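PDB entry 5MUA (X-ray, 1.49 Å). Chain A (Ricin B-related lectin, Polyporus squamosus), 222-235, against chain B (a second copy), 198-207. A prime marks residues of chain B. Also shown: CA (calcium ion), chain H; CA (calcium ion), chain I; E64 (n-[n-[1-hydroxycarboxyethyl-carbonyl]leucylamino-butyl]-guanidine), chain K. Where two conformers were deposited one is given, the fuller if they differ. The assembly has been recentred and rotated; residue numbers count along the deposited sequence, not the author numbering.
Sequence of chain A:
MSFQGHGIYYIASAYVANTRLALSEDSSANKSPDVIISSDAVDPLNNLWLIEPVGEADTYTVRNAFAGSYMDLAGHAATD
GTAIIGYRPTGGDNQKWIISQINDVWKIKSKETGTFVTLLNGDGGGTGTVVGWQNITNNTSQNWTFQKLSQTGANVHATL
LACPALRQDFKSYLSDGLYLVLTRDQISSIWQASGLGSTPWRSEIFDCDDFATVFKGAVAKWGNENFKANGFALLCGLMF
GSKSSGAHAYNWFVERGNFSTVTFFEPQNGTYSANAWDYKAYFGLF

Chain A (222-235) WGNENFKANGFALL
Chain B (198-207) STPWRSEIFD

Chain A leaves a helix at Phe227, runs through a loop and enters a strand at Ala233; the irregular chain B segment packs beside it, with Asn224 CA 6.0 Å from Phe206′ CA, Asn230 CA 5.5 Å from Ser203′ CA, Phe232 CA 5.1 Å from Glu204′ CA and Ala233 CA 4.6 Å from Ile205′ CA.

Arg202′ points toward chain A (phi/psi -139/136). Its chi angles, -52° (m), -169° (t), -78° (m) and 129°, carry the guanidinium to the helix end, beside Asn224 and the Phe227 carbonyl. Arg202′ NH1 and NH2 both donate to Phe227 O (2.8 and 3.0 Å), and Arg202′ NH2 also donates to Asn224 OD1 (2.9 Å), all near the guanidinium plane. Asn224, chi1 t and chi2 60°, offers that oxygen while Asn224 CB lies 3.6 Å from Phe206′ CD1. Water 1 donates to Asn224 OD1 and Pro200′ O and accepts from Arg202′ NE.

Ile205′ (t, p; phi/psi -76/-32) sends CD1 over one face of the Phe232 ring, 4.2 Å from its centroid. Phe232 CB points away, but chi1 of 72° (p) brings the ring back. Ile205′ CD1 also lies 4.5 Å from both Phe227 CD2 and Leu234 CD2.

Gly231 N donates to Ser203′ O (3.1 Å). Its phi/psi of 86/11 would jam a CB against the preceding carbonyl. Glu204′ (m, p; phi/psi 65/-52) folds so that Glu204′ OE1 accepts from Ser203′ OG (2.5 Å) and lies 3.2 Å from Gly231 CA.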

# COMPACT_ATOMS: atom_id res chain seq x y z
N TRP A 222 7.13 -6.42 5.37
CA TRP A 222 8.33 -7.23 5.52
C TRP A 222 9.21 -6.68 6.67
O TRP A 222 9.76 -7.48 7.46
CB TRP A 222 9.15 -7.19 4.26
CG TRP A 222 10.42 -8.04 4.26
CD1 TRP A 222 10.53 -9.39 3.90
CD2 TRP A 222 11.74 -7.58 4.51
NE1 TRP A 222 11.86 -9.75 3.94
CE2 TRP A 222 12.61 -8.66 4.30
CE3 TRP A 222 12.27 -6.36 4.88
CZ2 TRP A 222 13.98 -8.53 4.46
CZ3 TRP A 222 13.63 -6.22 5.03
CH2 TRP A 222 14.46 -7.29 4.84
N GLY A 223 9.27 -5.34 6.81
CA GLY A 223 9.95 -4.75 7.94
C GLY A 223 9.32 -5.16 9.24
O GLY A 223 10.01 -5.48 10.18
N ASN A 224 7.99 -5.12 9.29
CA ASN A 224 7.30 -5.45 10.51
C ASN A 224 7.51 -6.90 10.87
O ASN A 224 7.65 -7.23 12.04
CB ASN A 224 5.82 -5.18 10.35
CG ASN A 224 5.06 -5.55 11.58
OD1 ASN A 224 5.28 -5.02 12.65
ND2 ASN A 224 4.16 -6.46 11.41
N GLU A 225 7.55 -7.78 9.87
CA GLU A 225 7.70 -9.22 10.10
C GLU A 225 9.12 -9.51 10.58
O GLU A 225 9.33 -10.47 11.29
CB GLU A 225 7.44 -10.04 8.83
CG GLU A 225 5.97 -10.13 8.46
CD GLU A 225 5.72 -10.47 7.02
OE1 GLU A 225 6.64 -10.84 6.27
OE2 GLU A 225 4.56 -10.38 6.62
N ASN A 226 10.09 -8.70 10.18
CA ASN A 226 11.52 -9.11 10.38
C ASN A 226 12.29 -8.37 11.40
O ASN A 226 13.38 -8.86 11.78
CB ASN A 226 12.24 -9.02 9.06
CG ASN A 226 11.93 -10.18 8.19
OD1 ASN A 226 12.46 -11.27 8.45
ND2 ASN A 226 11.03 -10.01 7.24
N PHE A 227 11.81 -7.22 11.83
CA PHE A 227 12.58 -6.39 12.82
C PHE A 227 11.79 -6.16 14.08
O PHE A 227 10.74 -5.50 14.07
CB PHE A 227 13.00 -5.06 12.20
CG PHE A 227 13.86 -5.21 11.01
CD1 PHE A 227 15.21 -5.51 11.15
CD2 PHE A 227 13.37 -5.02 9.73
CE1 PHE A 227 16.01 -5.67 10.04
CE2 PHE A 227 14.16 -5.19 8.63
CZ PHE A 227 15.52 -5.49 8.77
N LYS A 228 12.31 -6.65 15.18
CA LYS A 228 11.71 -6.48 16.50
C LYS A 228 12.02 -5.15 17.17
O LYS A 228 11.27 -4.73 18.07
CB LYS A 228 12.09 -7.62 17.46
CG LYS A 228 11.48 -8.96 17.07
CD LYS A 228 11.97 -10.15 17.90
CE LYS A 228 11.59 -10.02 19.36
NZ LYS A 228 10.13 -9.84 19.70
N ALA A 229 13.10 -4.48 16.74
CA ALA A 229 13.38 -3.14 17.19
C ALA A 229 12.40 -2.18 16.56
O ALA A 229 11.79 -2.49 15.53
CB ALA A 229 14.76 -2.70 16.83
N ASN A 230 12.21 -1.05 17.22
CA ASN A 230 11.43 0.09 16.68
C ASN A 230 12.39 1.24 16.38
O ASN A 230 13.63 1.07 16.49
CB ASN A 230 10.34 0.49 17.68
CG ASN A 230 10.86 1.12 18.90
OD1 ASN A 230 12.08 1.14 19.19
ND2 ASN A 230 9.94 1.66 19.68
N GLY A 231 11.88 2.41 16.03
CA GLY A 231 12.74 3.59 15.90
C GLY A 231 13.43 3.80 14.57
O GLY A 231 14.27 4.66 14.45
N PHE A 232 13.01 3.01 13.58
CA PHE A 232 13.47 3.22 12.23
C PHE A 232 12.40 2.61 11.28
O PHE A 232 11.60 1.74 11.69
CB PHE A 232 14.82 2.53 11.97
CG PHE A 232 14.73 1.03 11.89
CD1 PHE A 232 14.59 0.29 13.01
CD2 PHE A 232 14.85 0.40 10.68
CE1 PHE A 232 14.50 -1.07 12.92
CE2 PHE A 232 14.83 -0.94 10.58
CZ PHE A 232 14.60 -1.70 11.71
N ALA A 233 12.45 3.06 10.02
CA ALA A 233 11.61 2.54 8.95
C ALA A 233 12.51 2.04 7.82
O ALA A 233 13.69 2.39 7.71
CB ALA A 233 10.71 3.67 8.44
N LEU A 234 11.89 1.27 6.91
CA LEU A 234 12.55 0.86 5.66
C LEU A 234 12.31 1.85 4.59
O LEU A 234 11.15 2.20 4.34
CB LEU A 234 12.10 -0.54 5.23
CG LEU A 234 12.17 -1.63 6.28
CD1 LEU A 234 11.99 -2.95 5.56
CD2 LEU A 234 13.49 -1.61 7.01
N LEU A 235 13.37 2.32 3.91
CA LEU A 235 13.17 3.24 2.80
C LEU A 235 12.56 2.54 1.57
O LEU A 235 13.13 1.57 1.02
CB LEU A 235 14.46 4.00 2.40
CG LEU A 235 14.30 4.95 1.21
CD1 LEU A 235 13.39 6.11 1.58
CD2 LEU A 235 15.65 5.45 0.82
N SER B 198 -5.03 -6.65 14.65
CA SER B 198 -4.20 -7.45 15.57
C SER B 198 -2.71 -7.22 15.37
O SER B 198 -1.89 -7.97 15.89
CB SER B 198 -4.51 -8.91 15.33
OG SER B 198 -4.37 -9.17 13.96
N THR B 199 -2.32 -6.21 14.61
CA THR B 199 -0.88 -5.88 14.44
C THR B 199 -0.56 -4.83 15.46
O THR B 199 -1.13 -3.73 15.46
CB THR B 199 -0.62 -5.29 13.05
OG1 THR B 199 -1.03 -6.22 12.07
CG2 THR B 199 0.85 -4.88 12.85
N PRO B 200 0.46 -5.07 16.33
CA PRO B 200 0.75 -3.98 17.27
C PRO B 200 1.37 -2.71 16.61
O PRO B 200 2.14 -2.86 15.66
CB PRO B 200 1.80 -4.63 18.25
CG PRO B 200 1.66 -6.12 18.11
CD PRO B 200 1.11 -6.35 16.67
N TRP B 201 1.07 -1.54 17.15
CA TRP B 201 1.64 -0.32 16.74
C TRP B 201 3.07 -0.30 17.23
O TRP B 201 3.33 -0.53 18.40
CB TRP B 201 0.90 0.88 17.27
CG TRP B 201 1.39 2.22 16.93
CD1 TRP B 201 0.89 3.04 15.93
CD2 TRP B 201 2.42 3.00 17.56
NE1 TRP B 201 1.55 4.22 15.88
CE2 TRP B 201 2.52 4.23 16.84
CE3 TRP B 201 3.30 2.79 18.63
CZ2 TRP B 201 3.43 5.22 17.16
CZ3 TRP B 201 4.23 3.77 18.93
CH2 TRP B 201 4.27 4.99 18.21
N ARG B 202 4.00 0.03 16.33
CA ARG B 202 5.40 0.23 16.77
C ARG B 202 5.94 1.42 16.06
O ARG B 202 5.81 1.57 14.80
CB ARG B 202 6.24 -1.01 16.57
CG ARG B 202 5.65 -2.29 17.18
CD ARG B 202 6.64 -3.47 17.19
NE ARG B 202 6.75 -4.08 15.84
CZ ARG B 202 7.87 -4.31 15.19
NH1 ARG B 202 9.06 -4.03 15.76
NH2 ARG B 202 7.85 -4.84 13.98
N SER B 203 6.63 2.26 16.83
CA SER B 203 7.10 3.52 16.36
C SER B 203 8.04 3.37 15.16
O SER B 203 8.93 2.55 15.21
CB SER B 203 7.79 4.27 17.48
OG SER B 203 8.06 5.59 17.05
N GLU B 204 7.79 4.16 14.12
CA GLU B 204 8.53 4.13 12.79
C GLU B 204 8.37 2.87 11.97
O GLU B 204 8.03 2.93 10.77
CB GLU B 204 9.99 4.50 12.97
CG GLU B 204 10.26 5.98 13.29
CD GLU B 204 9.93 6.37 14.73
OE1 GLU B 204 10.18 5.55 15.65
OE2 GLU B 204 9.46 7.52 14.91
N ILE B 205 8.62 1.70 12.56
CA ILE B 205 8.71 0.47 11.84
C ILE B 205 7.32 -0.07 11.41
O ILE B 205 7.19 -0.69 10.39
CB ILE B 205 9.53 -0.52 12.68
CG1 ILE B 205 9.98 -1.71 11.87
CG2 ILE B 205 8.78 -0.97 13.96
CD1 ILE B 205 10.83 -1.42 10.62
N PHE B 206 6.33 0.21 12.22
CA PHE B 206 4.94 -0.05 11.85
C PHE B 206 3.99 0.85 12.63
O PHE B 206 3.31 0.46 13.54
CB PHE B 206 4.58 -1.51 11.96
CG PHE B 206 3.53 -1.89 10.97
CD1 PHE B 206 3.89 -2.21 9.65
CD2 PHE B 206 2.21 -1.88 11.32
CE1 PHE B 206 2.96 -2.54 8.68
CE2 PHE B 206 1.25 -2.17 10.33
CZ PHE B 206 1.62 -2.51 9.04
N ASP B 207 3.94 2.10 12.18
CA ASP B 207 3.23 3.19 12.78
C ASP B 207 2.15 3.76 11.80
O ASP B 207 1.79 3.07 10.83
CB ASP B 207 4.14 4.17 13.49
CG ASP B 207 5.14 4.85 12.56
OD1 ASP B 207 5.22 4.43 11.36
OD2 ASP B 207 5.72 5.88 13.01
CA CA H . 6.53 4.24 9.41
CA CA I . 6.11 7.30 11.01
C1 E64 K . 1.04 7.64 14.38
O1 E64 K . 1.50 6.52 14.55
O2 E64 K . 0.03 8.10 15.01
C2 E64 K . 1.60 8.49 13.32
C3 E64 K . 3.13 8.42 13.36
O3 E64 K . 3.33 9.16 14.56
C4 E64 K . 3.78 9.11 12.22
O4 E64 K . 4.20 8.51 11.29
N1 E64 K . 3.79 10.41 12.22
C6 E64 K . 4.37 11.25 11.19
C7 E64 K . 3.47 11.98 10.21
C8 E64 K . 2.42 11.10 9.54
C9 E64 K . 3.08 10.20 8.49
C10 E64 K . 1.43 11.99 8.92
C11 E64 K . 5.60 12.04 11.59
O5 E64 K . 5.38 13.11 12.13
N2 E64 K . 6.81 11.60 11.38
C12 E64 K . 8.03 12.42 11.55
C13 E64 K . 8.75 12.57 10.22
C14 E64 K . 10.14 13.26 10.29
C15 E64 K . 10.16 14.49 9.38
N3 E64 K . 11.56 14.87 9.15
C16 E64 K . 11.98 15.80 8.30
N4 E64 K . 11.10 16.60 7.67
N5 E64 K . 13.32 15.87 8.03
O HOH W 1 3.98 -4.81 15.01
O HOH W 2 9.55 -2.62 18.64
O HOH W 3 7.11 8.78 12.82
O HOH W 4 7.47 2.88 7.55